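PDB 3FW2: thiol-disulfide oxidoreductase from Bacteroides thetaiotaomicron, which belongs to the TlpA-like thiol-disulfide oxidoreductases and may have redox activity, the fragment here being its C-terminal thioredoxin-like domain. Local coordinates for residues D80-Q83 / W84-I88. Residues are numbered along the deposited sequence; the frame is centred on the assembly and turned at random.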
loop_
_atom_site.group_PDB
_atom_site.type_symbol
_atom_site.label_atom_id
_atom_site.label_comp_id
_atom_site.label_asym_id
_atom_site.label_seq_id
_atom_site.Cartn_x
_atom_site.Cartn_y
_atom_site.Cartn_z
ATOM N N ASP A 80 -7.192 10.212 -3.136
ATOM C CA ASP A 80 -8.443 10.896 -3.499
ATOM C C ASP A 80 -9.072 11.511 -2.235
ATOM O O ASP A 80 -9.438 10.809 -1.269
ATOM C CB ASP A 80 -9.406 9.929 -4.152
ATOM C CG ASP A 80 -10.700 10.614 -4.670
ATOM O OD1 ASP A 80 -10.821 10.800 -5.898
ATOM O OD2 ASP A 80 -11.603 10.918 -3.884
ATOM N N LYS A 81 -9.178 12.848 -2.230
ATOM C CA LYS A 81 -9.624 13.515 -1.037
ATOM C C LYS A 81 -11.074 13.163 -0.637
ATOM O O LYS A 81 -11.362 12.973 0.564
ATOM C CB LYS A 81 -9.465 15.002 -1.261
ATOM C CG LYS A 81 -9.927 15.875 -0.170
ATOM C CD LYS A 81 -9.725 17.322 -0.650
ATOM C CE LYS A 81 -9.514 18.214 0.504
ATOM N NZ LYS A 81 -9.138 19.606 0.024
ATOM N N GLN A 82 -11.960 13.045 -1.620
ATOM C CA GLN A 82 -13.349 12.736 -1.327
ATOM C C GLN A 82 -13.518 11.327 -0.820
ATOM O O GLN A 82 -14.263 11.119 0.138
ATOM C CB GLN A 82 -14.308 12.952 -2.514
ATOM C CG GLN A 82 -15.770 12.988 -2.029
ATOM C CD GLN A 82 -16.016 14.135 -1.031
ATOM O OE1 GLN A 82 -15.722 15.273 -1.341
ATOM N NE2 GLN A 82 -16.478 13.821 0.190
ATOM N N GLN A 83 -12.762 10.376 -1.369
ATOM C CA GLN A 83 -12.802 9.008 -0.863
ATOM C C GLN A 83 -12.307 8.946 0.579
ATOM O O GLN A 83 -12.876 8.188 1.416
ATOM C CB GLN A 83 -12.051 8.054 -1.762
ATOM C CG GLN A 83 -12.772 7.871 -3.051
ATOM C CD GLN A 83 -11.921 7.260 -4.099
ATOM O OE1 GLN A 83 -11.066 6.427 -3.815
ATOM N NE2 GLN A 83 -12.144 7.667 -5.355
ATOM N N TRP A 84 -11.270 9.733 0.880
ATOM C CA TRP A 84 -10.706 9.829 2.221
ATOM C C TRP A 84 -11.738 10.386 3.196
ATOM O O TRP A 84 -12.035 9.788 4.242
ATOM C CB TRP A 84 -9.447 10.711 2.193
ATOM C CG TRP A 84 -8.840 11.012 3.498
ATOM C CD1 TRP A 84 -8.402 10.143 4.437
ATOM C CD2 TRP A 84 -8.613 12.312 4.004
ATOM N NE1 TRP A 84 -7.880 10.828 5.509
ATOM C CE2 TRP A 84 -8.006 12.172 5.269
ATOM C CE3 TRP A 84 -8.870 13.591 3.505
ATOM C CZ2 TRP A 84 -7.622 13.241 6.034
ATOM C CZ3 TRP A 84 -8.474 14.684 4.286
ATOM C CH2 TRP A 84 -7.847 14.503 5.526
ATOM N N LYS A 85 -12.336 11.521 2.860
ATOM C CA LYS A 85 -13.347 12.094 3.730
ATOM C C LYS A 85 -14.571 11.199 3.885
ATOM O O LYS A 85 -15.181 11.141 4.971
ATOM C CB LYS A 85 -13.815 13.467 3.188
ATOM C CG LYS A 85 -12.732 14.537 3.300
ATOM C CD LYS A 85 -13.231 15.897 2.747
ATOM C CE LYS A 85 -12.212 16.999 3.059
ATOM N NZ LYS A 85 -12.763 18.376 2.780
ATOM N N ASP A 86 -14.971 10.545 2.811
ATOM C CA ASP A 86 -16.152 9.669 2.892
ATOM C C ASP A 86 -15.897 8.539 3.906
ATOM O O ASP A 86 -16.814 8.171 4.658
ATOM C CB ASP A 86 -16.472 9.052 1.543
ATOM C CG ASP A 86 -17.071 10.057 0.555
ATOM O OD1 ASP A 86 -17.489 11.193 0.919
ATOM O OD2 ASP A 86 -17.157 9.675 -0.625
ATOM N N ALA A 87 -14.694 7.954 3.855
ATOM C CA ALA A 87 -14.309 6.876 4.793
ATOM C C ALA A 87 -14.280 7.366 6.229
ATOM O O ALA A 87 -14.746 6.658 7.171
ATOM C CB ALA A 87 -12.946 6.248 4.355
ATOM N N ILE A 88 -13.745 8.545 6.447
ATOM C CA ILE A 88 -13.705 9.109 7.830
ATOM C C ILE A 88 -15.123 9.118 8.411
ATOM O O ILE A 88 -15.354 8.747 9.569
ATOM C CB ILE A 88 -13.078 10.510 7.809
ATOM C CG1 ILE A 88 -11.585 10.427 7.488
ATOM C CG2 ILE A 88 -13.257 11.205 9.142
ATOM C CD1 ILE A 88 -10.992 11.772 7.224
#
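D80 and W84 close the first turn of helix 81-90: W84 N donates to D80 O over 3.0 Å. The next three backbone bonds repeat the i to i+4 pattern, K85 N to K81 O, D86 N to Q82 O and A87 N to Q83 O, the last being the longest at 3.1 Å. D80 is the N-cap. Its carboxylate folds back over the start of the helix, where OD2 accepts from Q83 N at 2.8 Å through its anti lone pair. On the outer side of the helix Q82 reaches D86, one turn further along: NE2 of Q82 gives a nearly straight bond (169°) to OD1 of D86, 2.9 Å away. The donor lies above the carboxylate plane, whereas OD1 sits almost in the plane of the amide, and the two flat groups are turned 42° apart. A bend at chi2 (61°) swings the amide of Q82 along the helix to D86. K81 and K85 run alongside one another as extended chains, CE of K81 3.9 Å from CE of K85; their ammonium nitrogens stay 4.7 Å apart. The W84 ring turns into the fold, with K81 O at its edge, near the ring plane, and CD1 of I88 3.6 Å above one face, toward the rim. W41, D78, Q97 and C99 also meet W84, tying the helix to the sheet within the beta-alpha-beta unit of strand 70-76, helix 81-90 and strand 96-98, part of the thioredoxin-like fold. Chemically, the carboxylate of D80 satisfies a first-turn N-H and probably interacts favourably with the helix dipole, the Q82-D86 bond probably restrains the rotation of the Q82 amide, and the neighbouring lysines probably repel mildly while their methylenes pack.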